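Local coordinates for biogenic amine-binding protein (Rhodnius prolixus, PDB 4GE1) that binds biogenic amines, probably including serotonin and norepinephrine, as a salivary lipocalin of a blood-feeding insect, and here holds tryptamine, at residues S61-N64 with T69-Y72; S23-H28 with C177-E182; H48-T51 with K55-E58; I74-V79 with Q190-Y195. One frame throughout, in Å; residues are numbered along the deposited sequence.

Contact 1 (S61-N64 with T69-Y72)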
loop_
_atom_site.group_PDB
_atom_site.type_symbol
_atom_site.label_atom_id
_atom_site.label_comp_id
_atom_site.label_asym_id
_atom_site.label_seq_id
_atom_site.Cartn_x
_atom_site.Cartn_y
_atom_site.Cartn_z
ATOM N N SER A 61 2.571 4.085 7.836
ATOM C CA SER A 61 2.428 5.372 8.499
ATOM C C SER A 61 1.664 6.326 7.567
ATOM O O SER A 61 2.148 6.671 6.489
ATOM C CB SER A 61 3.812 5.943 8.845
ATOM O OG SER A 61 3.758 7.330 9.123
ATOM N N ASN A 62 0.467 6.738 7.969
ATOM C CA ASN A 62 -0.292 7.685 7.161
ATOM C C ASN A 62 -0.392 9.022 7.856
ATOM O O ASN A 62 -0.992 9.125 8.923
ATOM C CB ASN A 62 -1.701 7.165 6.890
ATOM C CG ASN A 62 -1.708 5.724 6.486
ATOM O OD1 ASN A 62 -1.190 5.362 5.428
ATOM N ND2 ASN A 62 -2.296 4.886 7.321
ATOM N N TYR A 63 0.185 10.042 7.236
ATOM C CA TYR A 63 0.215 11.369 7.825
ATOM C C TYR A 63 -0.668 12.342 7.049
ATOM O O TYR A 63 -0.501 12.509 5.836
ATOM C CB TYR A 63 1.640 11.909 7.856
ATOM C CG TYR A 63 1.721 13.287 8.462
ATOM C CD1 TYR A 63 1.507 13.472 9.818
ATOM C CD2 TYR A 63 1.999 14.402 7.678
ATOM C CE1 TYR A 63 1.573 14.722 10.386
ATOM C CE2 TYR A 63 2.066 15.669 8.240
ATOM C CZ TYR A 63 1.854 15.820 9.597
ATOM O OH TYR A 63 1.917 17.063 10.183
ATOM N N ASN A 64 -1.600 12.975 7.757
ATOM C CA ASN A 64 -2.461 14.010 7.170
ATOM C C ASN A 64 -1.973 15.414 7.544
ATOM O O ASN A 64 -2.142 15.845 8.679
ATOM C CB ASN A 64 -3.908 13.828 7.631
ATOM C CG ASN A 64 -4.873 14.781 6.924
ATOM O OD1 ASN A 64 -5.047 15.927 7.337
ATOM N ND2 ASN A 64 -5.492 14.308 5.850
ATOM N N THR A 69 -1.843 14.901 11.696
ATOM C CA THR A 69 -2.043 13.702 12.489
ATOM C C THR A 69 -1.628 12.454 11.726
ATOM O O THR A 69 -1.601 12.433 10.493
ATOM C CB THR A 69 -3.506 13.563 12.947
ATOM O OG1 THR A 69 -4.350 13.444 11.802
ATOM C CG2 THR A 69 -3.937 14.781 13.766
ATOM N N TYR A 70 -1.299 11.418 12.484
ATOM C CA TYR A 70 -0.874 10.152 11.927
ATOM C C TYR A 70 -1.945 9.114 12.152
ATOM O O TYR A 70 -2.642 9.144 13.165
ATOM C CB TYR A 70 0.391 9.656 12.632
ATOM C CG TYR A 70 1.654 10.365 12.237
ATOM C CD1 TYR A 70 2.146 11.430 12.993
ATOM C CD2 TYR A 70 2.369 9.966 11.109
ATOM C CE1 TYR A 70 3.313 12.079 12.636
ATOM C CE2 TYR A 70 3.542 10.606 10.743
ATOM C CZ TYR A 70 4.009 11.662 11.512
ATOM O OH TYR A 70 5.168 12.303 11.155
ATOM N N SER A 71 -2.061 8.186 11.212
ATOM C CA SER A 71 -2.783 6.950 11.463
ATOM C C SER A 71 -1.883 5.800 11.031
ATOM O O SER A 71 -1.044 5.960 10.147
ATOM C CB SER A 71 -4.095 6.915 10.681
ATOM O OG SER A 71 -3.824 6.776 9.301
ATOM N N TYR A 72 -2.064 4.644 11.655
ATOM C CA TYR A 72 -1.206 3.499 11.403
ATOM C C TYR A 72 -2.049 2.262 11.126
ATOM O O TYR A 72 -3.128 2.098 11.693
ATOM C CB TYR A 72 -0.298 3.235 12.606
ATOM C CG TYR A 72 0.445 4.449 13.108
ATOM C CD1 TYR A 72 -0.092 5.248 14.123
ATOM C CD2 TYR A 72 1.682 4.802 12.579
ATOM C CE1 TYR A 72 0.587 6.372 14.598
ATOM C CE2 TYR A 72 2.371 5.930 13.044
ATOM C CZ TYR A 72 1.818 6.708 14.052
ATOM O OH TYR A 72 2.497 7.813 14.526
#
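Ser61 meets Tyr70 at the ring's edge: its OG lies near the ring plane, 3.6 Å from Tyr70 CD2. The next residue, Asn62, forms an antiparallel hydrogen-bonded pair with Ser71. Asn62 N donates to Ser71 O at 2.8 Å, and Ser71 N answers to Asn62 O at 2.7 Å. On the face shared by these two residues a third bond is added, since Asn62 ND2 donates to Ser71 OG over 3.1 Å with the hydroxyl close to the amide plane. OD1 of the same amide is bonded to Thr44 OG1, and ND2 also serves Asp73 OD1, a carboxylate of the tryptamine pocket. Tyr63 returns to the face of Ser61. Its CG is anti to the backbone N (chi1 -180°), which carries the ring across to Tyr70, where Tyr63 CD1 sits over the ring centre, 3.4 Å above the plane of Tyr70. The two ring planes are inclined at 46°. Asn64 closes the strand pairing of this lipocalin hairpin: its N reaches Thr69 O at 2.8 Å, whereas Thr69 N to Asn64 O is longer, 3.2 Å. The face of Ser61, Tyr63, Tyr70 and Tyr72 packs its rings against the segment leading into helix 181-189 and bonds hydroxyls to it, Ser61 OG to Asp180 N, Tyr70 OH to Gln178 OE1 and Tyr72 OH to Asp180 OD2, while the face of Asn62 and Ser71 carries the amide network. With several partners on its amide, Asn62 is fixed in rotation and probably acts as a second-shell residue that positions Asp73.

Contact 2 (S23-H28 with C177-E182)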
loop_
_atom_site.group_PDB
_atom_site.type_symbol
_atom_site.label_atom_id
_atom_site.label_comp_id
_atom_site.label_asym_id
_atom_site.label_seq_id
_atom_site.Cartn_x
_atom_site.Cartn_y
_atom_site.Cartn_z
ATOM N N SER A 23 11.223 -0.285 1.959
ATOM C CA SER A 23 10.017 0.521 2.125
ATOM C C SER A 23 9.512 1.138 0.817
ATOM O O SER A 23 10.215 1.137 -0.202
ATOM C CB SER A 23 10.274 1.632 3.144
ATOM O OG SER A 23 11.310 2.480 2.685
ATOM N N TRP A 24 8.294 1.679 0.875
ATOM C CA TRP A 24 7.626 2.296 -0.269
ATOM C C TRP A 24 6.964 3.616 0.118
ATOM O O TRP A 24 6.456 3.758 1.221
ATOM C CB TRP A 24 6.523 1.373 -0.797
ATOM C CG TRP A 24 7.008 0.105 -1.482
ATOM C CD1 TRP A 24 7.101 -1.144 -0.933
ATOM C CD2 TRP A 24 7.425 -0.029 -2.847
ATOM N NE1 TRP A 24 7.556 -2.043 -1.871
ATOM C CE2 TRP A 24 7.762 -1.381 -3.052
ATOM C CE3 TRP A 24 7.546 0.866 -3.916
ATOM C CZ2 TRP A 24 8.218 -1.856 -4.276
ATOM C CZ3 TRP A 24 7.992 0.393 -5.123
ATOM C CH2 TRP A 24 8.328 -0.956 -5.296
ATOM N N TYR A 25 6.963 4.573 -0.805
ATOM C CA TYR A 25 6.204 5.799 -0.633
ATOM C C TYR A 25 5.022 5.782 -1.597
ATOM O O TYR A 25 5.173 5.429 -2.768
ATOM C CB TYR A 25 7.071 7.022 -0.925
ATOM C CG TYR A 25 8.218 7.211 0.039
ATOM C CD1 TYR A 25 9.469 6.661 -0.223
ATOM C CD2 TYR A 25 8.053 7.937 1.208
ATOM C CE1 TYR A 25 10.525 6.827 0.660
ATOM C CE2 TYR A 25 9.105 8.110 2.097
ATOM C CZ TYR A 25 10.337 7.549 1.817
ATOM O OH TYR A 25 11.386 7.723 2.692
ATOM N N ILE A 26 3.848 6.153 -1.098
ATOM C CA ILE A 26 2.666 6.271 -1.946
ATOM C C ILE A 26 2.612 7.677 -2.527
ATOM O O ILE A 26 2.352 8.646 -1.816
ATOM C CB ILE A 26 1.383 5.937 -1.180
ATOM C CG1 ILE A 26 1.533 4.562 -0.515
ATOM C CG2 ILE A 26 0.184 5.944 -2.124
ATOM C CD1 ILE A 26 0.241 3.957 -0.045
ATOM N N THR A 27 2.889 7.781 -3.821
ATOM C CA THR A 27 3.054 9.081 -4.457
ATOM C C THR A 27 1.767 9.625 -5.083
ATOM O O THR A 27 1.528 10.830 -5.073
ATOM C CB THR A 27 4.163 9.029 -5.522
ATOM O OG1 THR A 27 3.888 7.970 -6.449
ATOM C CG2 THR A 27 5.510 8.782 -4.858
ATOM N N HIS A 28 0.955 8.733 -5.638
ATOM C CA HIS A 28 -0.273 9.114 -6.331
ATOM C C HIS A 28 -1.324 8.063 -6.039
ATOM O O HIS A 28 -0.997 6.885 -5.871
ATOM C CB HIS A 28 -0.063 9.142 -7.845
ATOM C CG HIS A 28 1.017 10.074 -8.301
ATOM N ND1 HIS A 28 2.353 9.822 -8.095
ATOM C CD2 HIS A 28 0.952 11.248 -8.972
ATOM C CE1 HIS A 28 3.070 10.804 -8.612
ATOM N NE2 HIS A 28 2.243 11.683 -9.148
ATOM N N CYS A 177 5.048 17.056 4.147
ATOM C CA CYS A 177 4.961 15.606 4.322
ATOM C C CYS A 177 5.881 15.124 5.428
ATOM O O CYS A 177 7.012 15.601 5.558
ATOM C CB CYS A 177 5.276 14.866 3.011
ATOM S SG CYS A 177 3.837 14.596 1.915
ATOM N N GLN A 178 5.394 14.192 6.238
ATOM C CA GLN A 178 6.295 13.501 7.154
ATOM C C GLN A 178 5.882 12.049 7.401
ATOM O O GLN A 178 4.753 11.635 7.085
ATOM C CB GLN A 178 6.500 14.285 8.453
ATOM C CG GLN A 178 5.257 14.444 9.297
ATOM C CD GLN A 178 5.539 15.211 10.571
ATOM O OE1 GLN A 178 5.450 14.669 11.677
ATOM N NE2 GLN A 178 5.862 16.488 10.424
ATOM N N TYR A 179 6.816 11.279 7.938
ATOM C CA TYR A 179 6.674 9.835 8.024
ATOM C C TYR A 179 7.217 9.384 9.379
ATOM O O TYR A 179 8.310 9.788 9.785
ATOM C CB TYR A 179 7.474 9.196 6.888
ATOM C CG TYR A 179 7.111 9.751 5.524
ATOM C CD1 TYR A 179 5.940 9.357 4.889
ATOM C CD2 TYR A 179 7.923 10.680 4.888
ATOM C CE1 TYR A 179 5.590 9.864 3.639
ATOM C CE2 TYR A 179 7.582 11.194 3.642
ATOM C CZ TYR A 179 6.409 10.778 3.026
ATOM O OH TYR A 179 6.053 11.276 1.794
ATOM N N ASP A 180 6.449 8.561 10.085
ATOM C CA ASP A 180 6.849 8.129 11.418
ATOM C C ASP A 180 7.753 6.898 11.327
ATOM O O ASP A 180 7.341 5.795 11.649
ATOM C CB ASP A 180 5.624 7.833 12.283
ATOM C CG ASP A 180 5.973 7.712 13.756
ATOM O OD1 ASP A 180 7.178 7.600 14.073
ATOM O OD2 ASP A 180 5.044 7.731 14.592
ATOM N N ASP A 181 8.973 7.106 10.857
ATOM C CA ASP A 181 9.947 6.030 10.708
ATOM C C ASP A 181 10.188 5.226 11.986
ATOM O O ASP A 181 10.398 4.012 11.931
ATOM C CB ASP A 181 11.272 6.595 10.193
ATOM C CG ASP A 181 11.227 6.917 8.710
ATOM O OD1 ASP A 181 10.948 5.996 7.917
ATOM O OD2 ASP A 181 11.462 8.087 8.335
ATOM N N GLU A 182 10.175 5.888 13.138
ATOM C CA GLU A 182 10.488 5.167 14.365
ATOM C C GLU A 182 9.339 4.233 14.747
ATOM O O GLU A 182 9.571 3.120 15.214
ATOM C CB GLU A 182 10.875 6.111 15.511
ATOM C CG GLU A 182 9.751 6.428 16.471
ATOM C CD GLU A 182 10.233 6.576 17.901
ATOM O OE1 GLU A 182 11.331 7.138 18.112
ATOM O OE2 GLU A 182 9.514 6.122 18.817
#
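Tyr25 and Tyr179 share one first torsion, CG anti to the carbonyl carbon (chi1 -65° and -54°), and because both CB atoms start toward the opposite segment, the two rings are brought together as a T-shaped aromatic pair. The pair joins the first strand of the lipocalin barrel, 23-31, to the chain that enters helix 181-189 near the C terminus. Tyr25 supplies the edge and Tyr179 the face. The planes stand 74° apart, with 5.1 Å between the ring centroids. No hydrogen bond spans the two segments directly, but Lys45 on the neighbouring strand links them, since its NZ bonds Tyr25 OH and forms a salt bridge with Asp181 OD1. The disulfide from Cys177 to Cys43 ties the same C-terminal chain to the barrel just before Tyr179, and Asp180 is the N-cap of the helix that follows. Ile26, next to Tyr25, touches the bound tryptamine, whereas the Tyr25 side chain stays about 10 Å from the ligand, so this is packing at the surface of the barrel. The CD2-CE2 side of Tyr25 does the touching: CE2 stands 3.7 Å above the plane of the Tyr179 ring, offset toward its rim, and Tyr25 CD2 comes within 3.8 Å of Tyr179 CZ.

Contact 3 (H48-T51 with K55-E58)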
loop_
_atom_site.group_PDB
_atom_site.type_symbol
_atom_site.label_atom_id
_atom_site.label_comp_id
_atom_site.label_asym_id
_atom_site.label_seq_id
_atom_site.Cartn_x
_atom_site.Cartn_y
_atom_site.Cartn_z
ATOM N N HIS A 48 8.088 -3.069 4.990
ATOM C CA HIS A 48 7.650 -4.457 5.027
ATOM C C HIS A 48 8.742 -5.519 4.929
ATOM O O HIS A 48 9.874 -5.246 4.535
ATOM C CB HIS A 48 6.486 -4.715 4.043
ATOM C CG HIS A 48 6.805 -4.416 2.611
ATOM N ND1 HIS A 48 5.836 -4.350 1.631
ATOM C CD2 HIS A 48 7.987 -4.177 1.993
ATOM C CE1 HIS A 48 6.406 -4.079 0.470
ATOM N NE2 HIS A 48 7.708 -3.969 0.662
ATOM N N GLN A 49 8.388 -6.734 5.328
ATOM C CA GLN A 49 9.346 -7.828 5.349
ATOM C C GLN A 49 8.661 -9.161 5.109
ATOM O O GLN A 49 7.468 -9.321 5.371
ATOM C CB GLN A 49 10.060 -7.877 6.699
ATOM C CG GLN A 49 9.087 -7.805 7.867
ATOM C CD GLN A 49 9.653 -8.313 9.182
ATOM O OE1 GLN A 49 10.801 -8.024 9.550
ATOM N NE2 GLN A 49 8.836 -9.069 9.910
ATOM N N LYS A 50 9.442 -10.108 4.605
ATOM C CA LYS A 50 9.052 -11.498 4.521
ATOM C C LYS A 50 10.094 -12.295 5.312
ATOM O O LYS A 50 11.283 -12.263 4.984
ATOM C CB LYS A 50 9.045 -11.956 3.057
ATOM C CG LYS A 50 8.703 -13.438 2.876
ATOM C CD LYS A 50 8.851 -13.888 1.420
ATOM C CE LYS A 50 10.116 -14.733 1.207
ATOM N NZ LYS A 50 10.093 -16.039 1.931
ATOM N N THR A 51 9.663 -12.997 6.355
ATOM C CA THR A 51 10.595 -13.810 7.132
ATOM C C THR A 51 10.572 -15.280 6.711
ATOM O O THR A 51 9.702 -15.709 5.946
ATOM C CB THR A 51 10.365 -13.678 8.655
ATOM O OG1 THR A 51 8.984 -13.894 8.958
ATOM C CG2 THR A 51 10.789 -12.286 9.149
ATOM N N LYS A 55 5.992 -15.556 6.824
ATOM C CA LYS A 55 5.102 -14.448 7.157
ATOM C C LYS A 55 5.482 -13.174 6.405
ATOM O O LYS A 55 6.662 -12.838 6.276
ATOM C CB LYS A 55 5.103 -14.184 8.666
ATOM C CG LYS A 55 4.519 -15.318 9.508
ATOM C CD LYS A 55 4.533 -14.969 10.994
ATOM C CE LYS A 55 3.808 -16.026 11.827
ATOM N NZ LYS A 55 4.707 -16.749 12.785
ATOM N N ILE A 56 4.479 -12.469 5.897
ATOM C CA ILE A 56 4.706 -11.138 5.339
ATOM C C ILE A 56 4.039 -10.110 6.239
ATOM O O ILE A 56 2.907 -10.295 6.677
ATOM C CB ILE A 56 4.207 -11.017 3.879
ATOM C CG1 ILE A 56 5.067 -11.876 2.949
ATOM C CG2 ILE A 56 4.248 -9.572 3.408
ATOM C CD1 ILE A 56 4.613 -13.294 2.858
ATOM N N LYS A 57 4.750 -9.031 6.532
ATOM C CA LYS A 57 4.253 -8.039 7.471
ATOM C C LYS A 57 4.481 -6.674 6.871
ATOM O O LYS A 57 5.568 -6.401 6.379
ATOM C CB LYS A 57 5.000 -8.165 8.802
ATOM C CG LYS A 57 4.518 -7.214 9.888
ATOM C CD LYS A 57 5.021 -7.690 11.246
ATOM C CE LYS A 57 4.508 -6.832 12.383
ATOM N NZ LYS A 57 5.018 -7.361 13.688
ATOM N N GLU A 58 3.455 -5.822 6.881
ATOM C CA GLU A 58 3.568 -4.515 6.239
ATOM C C GLU A 58 2.999 -3.427 7.138
ATOM O O GLU A 58 1.822 -3.462 7.490
ATOM C CB GLU A 58 2.850 -4.511 4.886
ATOM C CG GLU A 58 3.082 -5.761 4.045
ATOM C CD GLU A 58 2.426 -5.674 2.674
ATOM O OE1 GLU A 58 2.899 -4.878 1.835
ATOM O OE2 GLU A 58 1.436 -6.402 2.442
#
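The imidazole of His48 is met at its edge by the side chain of Glu58, with both CG and OE1 near the ring plane, while Phe20 and Phe46 meet the same ring in edge-to-face pairs and Trp24 approaches steeply inclined to it. Lying side by side and pointing the same way, His48 and Glu58 are joined by a nearly straight bond from His48 ND1 to Glu58 OE1, 3.0 Å long with 172° at the hydrogen. OE1 is approached on its anti side, 30° out of the carboxylate plane. His48 holds CG between its backbone N and carbonyl carbon (chi1 59°), which sets the ring beside the carboxylate. Because Glu58 OE2 is bonded to Tyr89 OH, both carboxylate oxygens have a partner, which would probably stabilise a negative charge on Glu58. The Glu58 side chain lies about 4 Å from the bound tryptamine.

Farther along the hairpin, Gln49 N to Lys57 O and Lys57 N to Gln49 O are each 3.0 Å, and Thr51 N reaches Lys55 O at the same length near the turn. On the face of His48, Lys50 CG packs against Ile56 CG1 at 4.0 Å. Strand 55-64 lies between strands 43-50 and 69-78, with backbone bonds from Ile56 to Ala77 and from Glu58 to Ser75, while on the face of Gln49 and Lys57 the Lys57 NZ reaches the end of helix 181-189, bonding Leu188 O and pairing with Glu196.

Contact 4 (I74-V79 with Q190-Y195)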
loop_
_atom_site.group_PDB
_atom_site.type_symbol
_atom_site.label_atom_id
_atom_site.label_comp_id
_atom_site.label_asym_id
_atom_site.label_seq_id
_atom_site.Cartn_x
_atom_site.Cartn_y
_atom_site.Cartn_z
ATOM N N ILE A 74 -1.498 -2.205 9.751
ATOM C CA ILE A 74 -0.543 -3.270 9.481
ATOM C C ILE A 74 -1.207 -4.392 8.720
ATOM O O ILE A 74 -2.270 -4.873 9.117
ATOM C CB ILE A 74 0.038 -3.853 10.783
ATOM C CG1 ILE A 74 0.566 -2.729 11.687
ATOM C CG2 ILE A 74 1.125 -4.880 10.467
ATOM C CD1 ILE A 74 0.960 -3.199 13.090
ATOM N N SER A 75 -0.574 -4.813 7.632
ATOM C CA SER A 75 -1.051 -5.976 6.898
ATOM C C SER A 75 -0.265 -7.215 7.284
ATOM O O SER A 75 0.973 -7.198 7.307
ATOM C CB SER A 75 -0.942 -5.760 5.393
ATOM O OG SER A 75 -1.816 -4.741 4.972
ATOM N N PHE A 76 -0.993 -8.288 7.580
ATOM C CA PHE A 76 -0.382 -9.578 7.870
ATOM C C PHE A 76 -0.825 -10.570 6.806
ATOM O O PHE A 76 -2.023 -10.695 6.524
ATOM C CB PHE A 76 -0.835 -10.108 9.229
ATOM C CG PHE A 76 -0.601 -9.162 10.367
ATOM C CD1 PHE A 76 -1.515 -8.159 10.651
ATOM C CD2 PHE A 76 0.517 -9.297 11.178
ATOM C CE1 PHE A 76 -1.311 -7.291 11.716
ATOM C CE2 PHE A 76 0.734 -8.435 12.243
ATOM C CZ PHE A 76 -0.182 -7.428 12.514
ATOM N N ALA A 77 0.133 -11.272 6.214
ATOM C CA ALA A 77 -0.184 -12.327 5.261
ATOM C C ALA A 77 0.835 -13.442 5.372
ATOM O O ALA A 77 1.810 -13.342 6.126
ATOM C CB ALA A 77 -0.214 -11.785 3.846
ATOM N N LYS A 78 0.586 -14.508 4.622
ATOM C CA LYS A 78 1.509 -15.621 4.527
ATOM C C LYS A 78 1.691 -15.951 3.061
ATOM O O LYS A 78 0.836 -15.632 2.236
ATOM C CB LYS A 78 0.983 -16.835 5.295
ATOM C CG LYS A 78 0.724 -16.558 6.768
ATOM C CD LYS A 78 0.243 -17.796 7.510
ATOM C CE LYS A 78 1.402 -18.603 8.061
ATOM N NZ LYS A 78 0.919 -19.691 8.957
ATOM N N VAL A 79 2.812 -16.586 2.746
ATOM C CA VAL A 79 3.145 -16.944 1.377
ATOM C C VAL A 79 2.043 -17.781 0.728
ATOM O O VAL A 79 1.851 -17.725 -0.486
ATOM C CB VAL A 79 4.501 -17.701 1.316
ATOM C CG1 VAL A 79 4.721 -18.334 -0.054
ATOM C CG2 VAL A 79 5.632 -16.763 1.655
ATOM N N GLN A 190 7.588 -5.511 16.679
ATOM C CA GLN A 190 6.635 -5.856 17.735
ATOM C C GLN A 190 5.861 -7.145 17.455
ATOM O O GLN A 190 5.501 -7.427 16.309
ATOM C CB GLN A 190 5.644 -4.707 17.911
ATOM C CG GLN A 190 4.705 -4.850 19.095
ATOM C CD GLN A 190 4.273 -3.501 19.629
ATOM O OE1 GLN A 190 5.103 -2.608 19.816
ATOM N NE2 GLN A 190 2.972 -3.336 19.861
ATOM N N SER A 191 5.586 -7.916 18.506
ATOM C CA SER A 191 4.816 -9.149 18.355
ATOM C C SER A 191 3.307 -8.895 18.351
ATOM O O SER A 191 2.807 -8.107 19.147
ATOM C CB SER A 191 5.164 -10.158 19.456
ATOM O OG SER A 191 4.388 -11.337 19.303
ATOM N N PHE A 192 2.591 -9.569 17.454
ATOM C CA PHE A 192 1.129 -9.509 17.418
ATOM C C PHE A 192 0.567 -10.919 17.348
ATOM O O PHE A 192 0.182 -11.381 16.274
ATOM C CB PHE A 192 0.641 -8.716 16.198
ATOM C CG PHE A 192 1.003 -7.262 16.229
ATOM C CD1 PHE A 192 0.115 -6.325 16.728
ATOM C CD2 PHE A 192 2.227 -6.826 15.743
ATOM C CE1 PHE A 192 0.444 -4.979 16.749
ATOM C CE2 PHE A 192 2.561 -5.482 15.766
ATOM C CZ PHE A 192 1.672 -4.562 16.274
ATOM N N PRO A 193 0.518 -11.614 18.491
ATOM C CA PRO A 193 0.132 -13.031 18.480
ATOM C C PRO A 193 -1.276 -13.292 17.941
ATOM O O PRO A 193 -1.565 -14.420 17.544
ATOM C CB PRO A 193 0.225 -13.440 19.958
ATOM C CG PRO A 193 0.222 -12.161 20.730
ATOM C CD PRO A 193 0.854 -11.137 19.843
ATOM N N ASN A 194 -2.133 -12.279 17.928
ATOM C CA ASN A 194 -3.515 -12.472 17.492
ATOM C C ASN A 194 -3.690 -12.467 15.976
ATOM O O ASN A 194 -4.752 -12.832 15.469
ATOM C CB ASN A 194 -4.431 -11.430 18.131
ATOM C CG ASN A 194 -4.658 -11.683 19.604
ATOM O OD1 ASN A 194 -4.400 -12.780 20.105
ATOM N ND2 ASN A 194 -5.151 -10.672 20.309
ATOM N N TYR A 195 -2.650 -12.051 15.261
ATOM C CA TYR A 195 -2.703 -11.945 13.802
ATOM C C TYR A 195 -1.535 -12.694 13.172
ATOM O O TYR A 195 -1.564 -13.036 11.990
ATOM C CB TYR A 195 -2.706 -10.471 13.366
ATOM C CG TYR A 195 -3.845 -9.697 13.989
ATOM C CD1 TYR A 195 -5.136 -9.785 13.470
ATOM C CD2 TYR A 195 -3.640 -8.903 15.111
ATOM C CE1 TYR A 195 -6.189 -9.096 14.047
ATOM C CE2 TYR A 195 -4.688 -8.207 15.696
ATOM C CZ TYR A 195 -5.959 -8.307 15.160
ATOM O OH TYR A 195 -7.001 -7.617 15.739
#
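Phe76 and Tyr195 mark the nearest approach of the two backbones, 6.8 Å between their CA atoms, where an irregular C-terminal segment passes a strand of the lipocalin barrel without a hydrogen bond between them. Contact is made through an aromatic cluster of Phe76, Phe192 and Tyr195, against which Ile74 packs. A turn in the C-terminal segment, closed by Tyr195 N donating to Phe192 O at 3.1 Å, lies between its two aromatic residues, both of which start toward the strand. Phe76 is the hub. Its CG is anti to the carbonyl carbon (chi1 -55°), which directs the ring between Ile74 and Tyr195. Ile74 CG2 lies 3.5 Å above one face, toward the rim, and Tyr195 CB occupies the opposite face over the centre. The latter is a CH-pi contact, with Tyr195 CB 3.7 Å from the Phe76 centroid and 9° off the ring normal. Beyond CB, the Tyr195 ring runs nearly parallel to that of Phe76 but is slid so far aside that they barely overlap, and its OH leaves to bond Glu105 OE2.

The CZ-CE2 edge of Phe76 points to the face of Phe192 in an offset edge-to-face pair, planes 65° apart and centroids 5.6 Å apart, with Phe76 CZ 3.9 Å from Phe192 CG. Val94 of strand 88-96 packs against Phe76 and Tyr195, and Lys57 of strand 55-64 against Phe192, so the C-terminal segment is laid on three adjacent strands. At the far end of the Phe192 ring, Ile74 comes in from the opposite direction and sets Ile74 CD1 3.5 Å from Phe192 CZ.

How the contacts relate
From the N terminus, strand 23-31 supplies the first half of contact 2, which stays open for about 150 residues. Meanwhile contact 3 closes the short turn between strands 43-50 and 55-64, and contact 1, in series with it, closes the next hairpin, 55-64 with 69-78. Both lie within the long loop of contact 2. Contact 4 begins on strand 69-78, directly after contact 1, and ends at 190-195, beyond the 177-182 segment that closes contact 2, so contacts 2 and 4 cross. The hairpin contacts build one wall of the barrel, while contact 2 fastens the chain entering helix 181-189 to strand 23-31, and contact 4 the chain leaving it to strand 69-78.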